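Local coordinates for glucose-6-phosphate isomerase like protein (Thermus thermophilus, PDB 1WIW), which belongs to the PGI/PMI family and probably interconverts phosphorylated sugars such as glucose 6-phosphate or mannose 6-phosphate with their ketose isomer, at residues L171-F183 / R251-A263. Numbering follows the deposited sequence.
Sequences LFRPLEGAVQTLF and RLAQVMALWYRMA
Leu182 drops its CD1 methyl onto one face of the Trp259 indole, 3.7 Å from the centroid of the five-membered ring and 27° off its normal, which qualifies as a CH-pi contact. The same methyl lies 4.0 Å from Ala263 CB, and so fills a notch between the indole and the next turn. Helices 174-183 and 251-263 run almost parallel here, their axes 17° apart in direction and 9.7 Å apart at closest approach, and their side chains interdigitate at successive turns. Leu175 is a forked bump: its CD2 lies 3.6 Å from Leu258 CD1, while its CD1 turns to the other side of the hollow, toward Val255 and Trp259 CB. Val179 sets both methyls against the bent chain of Met262, modelled as selenomethionine, CG2 being 3.8 Å from Met262 CG. Further toward the start of 171-183, Leu171 meets Leu258 tip to tip and also lays CD1 3.7 Å from Val255 CG2; that valine methyl, placed beside the backbone N by a chi1 of 165° for CG1, also touches Phe172 CB. Water 1 supplies the polar link, accepting from Trp259 NE1 at 3.1 Å and donating to Ala178 O. A leucine in place of Trp259 would probably deprive the Leu182 methyl of its flat seat and the water of its indole donor. On the side facing the parallel sheet of the C-terminal SIS domain, Val179 and Met262 both reach Phe167 and Leu221. Apolar contacts dominate the direct interface, implying that cohesion comes chiefly from shape fit and burial, with the polar link between the segments passing through the water.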
loop_
_atom_site.group_PDB
_atom_site.type_symbol
_atom_site.label_atom_id
_atom_site.label_comp_id
_atom_site.label_asym_id
_atom_site.label_seq_id
_atom_site.Cartn_x
_atom_site.Cartn_y
_atom_site.Cartn_z
ATOM N N LEU B 171 3.598 -1.314 13.808
ATOM C CA LEU B 171 2.744 -0.588 14.746
ATOM C C LEU B 171 1.555 0.061 14.049
ATOM O O LEU B 171 0.510 0.275 14.661
ATOM C CB LEU B 171 3.545 0.474 15.511
ATOM C CG LEU B 171 3.788 1.851 14.890
ATOM C CD1 LEU B 171 4.269 2.822 15.976
ATOM C CD2 LEU B 171 4.802 1.744 13.762
ATOM N N PHE B 172 1.722 0.374 12.769
ATOM C CA PHE B 172 0.665 0.984 11.970
ATOM C C PHE B 172 1.115 0.890 10.516
ATOM O O PHE B 172 1.940 1.688 10.057
ATOM C CB PHE B 172 0.471 2.446 12.373
ATOM C CG PHE B 172 -0.765 3.070 11.801
ATOM C CD1 PHE B 172 -0.680 4.194 10.995
ATOM C CD2 PHE B 172 -2.020 2.540 12.082
ATOM C CE1 PHE B 172 -1.826 4.789 10.478
ATOM C CE2 PHE B 172 -3.173 3.125 11.569
ATOM C CZ PHE B 172 -3.073 4.256 10.763
ATOM N N ARG B 173 0.574 -0.093 9.799
ATOM C CA ARG B 173 0.956 -0.334 8.413
ATOM C C ARG B 173 0.846 0.860 7.466
ATOM O O ARG B 173 1.690 1.026 6.585
ATOM C CB ARG B 173 0.172 -1.530 7.853
ATOM C CG ARG B 173 0.463 -2.859 8.563
ATOM C CD ARG B 173 1.945 -3.232 8.510
ATOM N NE ARG B 173 2.443 -3.277 7.138
ATOM C CZ ARG B 173 2.244 -4.282 6.292
ATOM N NH1 ARG B 173 2.732 -4.215 5.058
ATOM N NH2 ARG B 173 1.580 -5.367 6.684
ATOM N N PRO B 174 -0.186 1.708 7.626
ATOM C CA PRO B 174 -0.287 2.855 6.715
ATOM C C PRO B 174 0.894 3.829 6.791
ATOM O O PRO B 174 1.066 4.666 5.904
ATOM C CB PRO B 174 -1.609 3.500 7.119
ATOM C CG PRO B 174 -2.432 2.319 7.546
ATOM C CD PRO B 174 -1.438 1.538 8.386
ATOM N N LEU B 175 1.708 3.722 7.841
ATOM C CA LEU B 175 2.862 4.609 7.976
ATOM C C LEU B 175 3.845 4.387 6.820
ATOM O O LEU B 175 4.433 5.342 6.308
ATOM C CB LEU B 175 3.580 4.379 9.313
ATOM C CG LEU B 175 4.920 5.121 9.493
ATOM C CD1 LEU B 175 4.709 6.630 9.375
ATOM C CD2 LEU B 175 5.531 4.772 10.851
ATOM N N GLU B 176 4.014 3.130 6.413
ATOM C CA GLU B 176 4.928 2.777 5.319
ATOM C C GLU B 176 4.631 3.598 4.068
ATOM O O GLU B 176 5.536 4.164 3.448
ATOM C CB GLU B 176 4.795 1.287 4.986
ATOM C CG GLU B 176 5.131 0.376 6.149
ATOM C CD GLU B 176 4.532 -1.009 6.009
ATOM O OE1 GLU B 176 4.725 -1.821 6.930
ATOM O OE2 GLU B 176 3.867 -1.283 4.988
ATOM N N GLY B 177 3.354 3.645 3.702
ATOM C CA GLY B 177 2.939 4.397 2.535
ATOM C C GLY B 177 3.234 5.877 2.683
ATOM O O GLY B 177 3.673 6.519 1.733
ATOM N N ALA B 178 3.004 6.421 3.873
ATOM C CA ALA B 178 3.257 7.837 4.108
ATOM C C ALA B 178 4.753 8.153 4.005
ATOM O O ALA B 178 5.136 9.216 3.508
ATOM C CB ALA B 178 2.727 8.246 5.486
ATOM N N VAL B 179 5.592 7.238 4.489
ATOM C CA VAL B 179 7.035 7.436 4.431
ATOM C C VAL B 179 7.530 7.255 3.001
ATOM O O VAL B 179 8.436 7.963 2.555
ATOM C CB VAL B 179 7.789 6.472 5.378
ATOM C CG1 VAL B 179 9.293 6.560 5.123
ATOM C CG2 VAL B 179 7.502 6.849 6.844
ATOM N N GLN B 180 6.938 6.305 2.282
ATOM C CA GLN B 180 7.311 6.076 0.885
ATOM C C GLN B 180 7.064 7.387 0.140
ATOM O O GLN B 180 7.857 7.796 -0.713
ATOM C CB GLN B 180 6.446 4.969 0.273
ATOM C CG GLN B 180 6.812 4.592 -1.163
ATOM C CD GLN B 180 5.930 3.479 -1.716
ATOM O OE1 GLN B 180 6.285 2.813 -2.694
ATOM N NE2 GLN B 180 4.772 3.281 -1.101
ATOM N N THR B 181 5.956 8.044 0.480
ATOM C CA THR B 181 5.589 9.316 -0.135
ATOM C C THR B 181 6.574 10.427 0.223
ATOM O O THR B 181 6.903 11.270 -0.621
ATOM C CB THR B 181 4.157 9.727 0.279
ATOM O OG1 THR B 181 3.214 8.912 -0.427
ATOM C CG2 THR B 181 3.884 11.194 -0.037
ATOM N N LEU B 182 7.043 10.436 1.469
ATOM C CA LEU B 182 8.007 11.451 1.897
ATOM C C LEU B 182 9.301 11.335 1.090
ATOM O O LEU B 182 9.876 12.340 0.680
ATOM C CB LEU B 182 8.329 11.302 3.391
ATOM C CG LEU B 182 7.315 11.901 4.371
ATOM C CD1 LEU B 182 7.625 11.457 5.791
ATOM C CD2 LEU B 182 7.348 13.424 4.262
ATOM N N PHE B 183 9.755 10.108 0.862
ATOM C CA PHE B 183 10.989 9.892 0.113
ATOM C C PHE B 183 10.880 10.221 -1.369
ATOM O O PHE B 183 11.875 10.558 -2.017
ATOM C CB PHE B 183 11.483 8.461 0.325
ATOM C CG PHE B 183 12.303 8.305 1.576
ATOM C CD1 PHE B 183 13.690 8.388 1.527
ATOM C CD2 PHE B 183 11.683 8.188 2.814
ATOM C CE1 PHE B 183 14.453 8.367 2.696
ATOM C CE2 PHE B 183 12.432 8.164 3.991
ATOM C CZ PHE B 183 13.821 8.254 3.930
ATOM N N ARG B 251 0.923 5.063 20.962
ATOM C CA ARG B 251 1.031 4.675 19.563
ATOM C C ARG B 251 0.900 5.791 18.531
ATOM O O ARG B 251 1.675 5.844 17.579
ATOM C CB ARG B 251 0.031 3.560 19.264
ATOM C CG ARG B 251 0.269 2.309 20.098
ATOM C CD ARG B 251 1.589 1.618 19.751
ATOM N NE ARG B 251 1.817 0.451 20.604
ATOM C CZ ARG B 251 2.506 0.469 21.742
ATOM N NH1 ARG B 251 3.059 1.599 22.171
ATOM N NH2 ARG B 251 2.618 -0.639 22.470
ATOM N N LEU B 252 -0.071 6.678 18.711
ATOM C CA LEU B 252 -0.260 7.767 17.760
ATOM C C LEU B 252 0.959 8.696 17.745
ATOM O O LEU B 252 1.421 9.108 16.682
ATOM C CB LEU B 252 -1.539 8.542 18.101
ATOM C CG LEU B 252 -2.095 9.481 17.019
ATOM C CD1 LEU B 252 -3.571 9.757 17.270
ATOM C CD2 LEU B 252 -1.314 10.770 17.012
ATOM N N ALA B 253 1.487 9.015 18.923
ATOM C CA ALA B 253 2.659 9.883 19.020
ATOM C C ALA B 253 3.865 9.205 18.373
ATOM O O ALA B 253 4.625 9.832 17.639
ATOM C CB ALA B 253 2.962 10.199 20.483
ATOM N N GLN B 254 4.030 7.915 18.647
ATOM C CA GLN B 254 5.131 7.146 18.085
ATOM C C GLN B 254 5.086 7.148 16.553
ATOM O O GLN B 254 6.117 7.305 15.887
ATOM C CB GLN B 254 5.089 5.704 18.610
ATOM C CG GLN B 254 5.437 5.579 20.094
ATOM C CD GLN B 254 5.489 4.136 20.563
ATOM O OE1 GLN B 254 4.485 3.430 20.543
ATOM N NE2 GLN B 254 6.667 3.690 20.978
ATOM N N VAL B 255 3.894 6.978 15.993
ATOM C CA VAL B 255 3.752 6.975 14.539
ATOM C C VAL B 255 4.208 8.312 13.957
ATOM O O VAL B 255 5.007 8.356 13.028
ATOM C CB VAL B 255 2.287 6.703 14.115
ATOM C CG1 VAL B 255 2.083 7.056 12.634
ATOM C CG2 VAL B 255 1.950 5.229 14.345
HETATM N N MSE B 256 3.705 9.403 14.520
HETATM C CA MSE B 256 4.056 10.733 14.041
HETATM C C MSE B 256 5.547 11.039 14.239
HETATM O O MSE B 256 6.166 11.706 13.404
HETATM C CB MSE B 256 3.178 11.767 14.742
HETATM C CG MSE B 256 2.461 12.735 13.803
HETATM SE SE MSE B 256 1.620 11.924 12.241
HETATM C CE MSE B 256 0.329 10.807 13.150
ATOM N N ALA B 257 6.127 10.550 15.334
ATOM C CA ALA B 257 7.549 10.763 15.596
ATOM C C ALA B 257 8.364 10.036 14.534
ATOM O O ALA B 257 9.369 10.553 14.051
ATOM C CB ALA B 257 7.924 10.251 16.989
ATOM N N LEU B 258 7.933 8.830 14.175
ATOM C CA LEU B 258 8.628 8.061 13.145
ATOM C C LEU B 258 8.505 8.820 11.829
ATOM O O LEU B 258 9.485 9.010 11.117
ATOM C CB LEU B 258 8.009 6.666 12.998
ATOM C CG LEU B 258 8.338 5.631 14.082
ATOM C CD1 LEU B 258 7.412 4.433 13.944
ATOM C CD2 LEU B 258 9.799 5.201 13.974
ATOM N N TRP B 259 7.288 9.246 11.512
ATOM C CA TRP B 259 7.022 10.002 10.288
ATOM C C TRP B 259 7.914 11.249 10.220
ATOM O O TRP B 259 8.507 11.539 9.182
ATOM C CB TRP B 259 5.546 10.412 10.254
ATOM C CG TRP B 259 5.167 11.278 9.087
ATOM C CD1 TRP B 259 4.823 10.868 7.832
ATOM C CD2 TRP B 259 5.112 12.709 9.073
ATOM N NE1 TRP B 259 4.554 11.961 7.034
ATOM C CE2 TRP B 259 4.728 13.101 7.772
ATOM C CE3 TRP B 259 5.350 13.699 10.038
ATOM C CZ2 TRP B 259 4.577 14.450 7.405
ATOM C CZ3 TRP B 259 5.199 15.042 9.675
ATOM C CH2 TRP B 259 4.817 15.400 8.368
ATOM N N TYR B 260 8.001 11.985 11.327
ATOM C CA TYR B 260 8.814 13.206 11.387
ATOM C C TYR B 260 10.305 12.922 11.173
ATOM O O TYR B 260 10.976 13.633 10.424
ATOM C CB TYR B 260 8.613 13.904 12.736
ATOM C CG TYR B 260 9.304 15.254 12.876
ATOM C CD1 TYR B 260 8.947 16.333 12.064
ATOM C CD2 TYR B 260 10.277 15.462 13.851
ATOM C CE1 TYR B 260 9.536 17.592 12.223
ATOM C CE2 TYR B 260 10.880 16.723 14.019
ATOM C CZ TYR B 260 10.501 17.779 13.205
ATOM O OH TYR B 260 11.065 19.025 13.378
ATOM N N ARG B 261 10.831 11.892 11.826
ATOM C CA ARG B 261 12.245 11.563 11.653
ATOM C C ARG B 261 12.522 11.148 10.206
ATOM O O ARG B 261 13.608 11.385 9.679
ATOM C CB ARG B 261 12.667 10.433 12.597
ATOM C CG ARG B 261 14.130 10.042 12.424
ATOM C CD ARG B 261 14.549 8.889 13.323
ATOM N NE ARG B 261 14.487 9.229 14.739
ATOM C CZ ARG B 261 15.160 8.578 15.686
ATOM N NH1 ARG B 261 15.054 8.943 16.957
ATOM N NH2 ARG B 261 15.953 7.568 15.355
HETATM N N MSE B 262 11.545 10.516 9.563
HETATM C CA MSE B 262 11.720 10.107 8.173
HETATM C C MSE B 262 11.650 11.316 7.236
HETATM O O MSE B 262 12.283 11.325 6.184
HETATM C CB MSE B 262 10.670 9.068 7.776
HETATM C CG MSE B 262 10.861 7.725 8.471
HETATM SE SE MSE B 262 12.597 6.891 8.093
HETATM C CE MSE B 262 11.960 5.166 7.581
ATOM N N ALA B 263 10.882 12.336 7.608
ATOM C CA ALA B 263 10.799 13.534 6.770
ATOM C C ALA B 263 12.190 14.161 6.762
ATOM O O ALA B 263 12.700 14.555 5.716
ATOM C CB ALA B 263 9.776 14.518 7.329
HETATM O O HOH W 1 3.697 11.518 4.119
#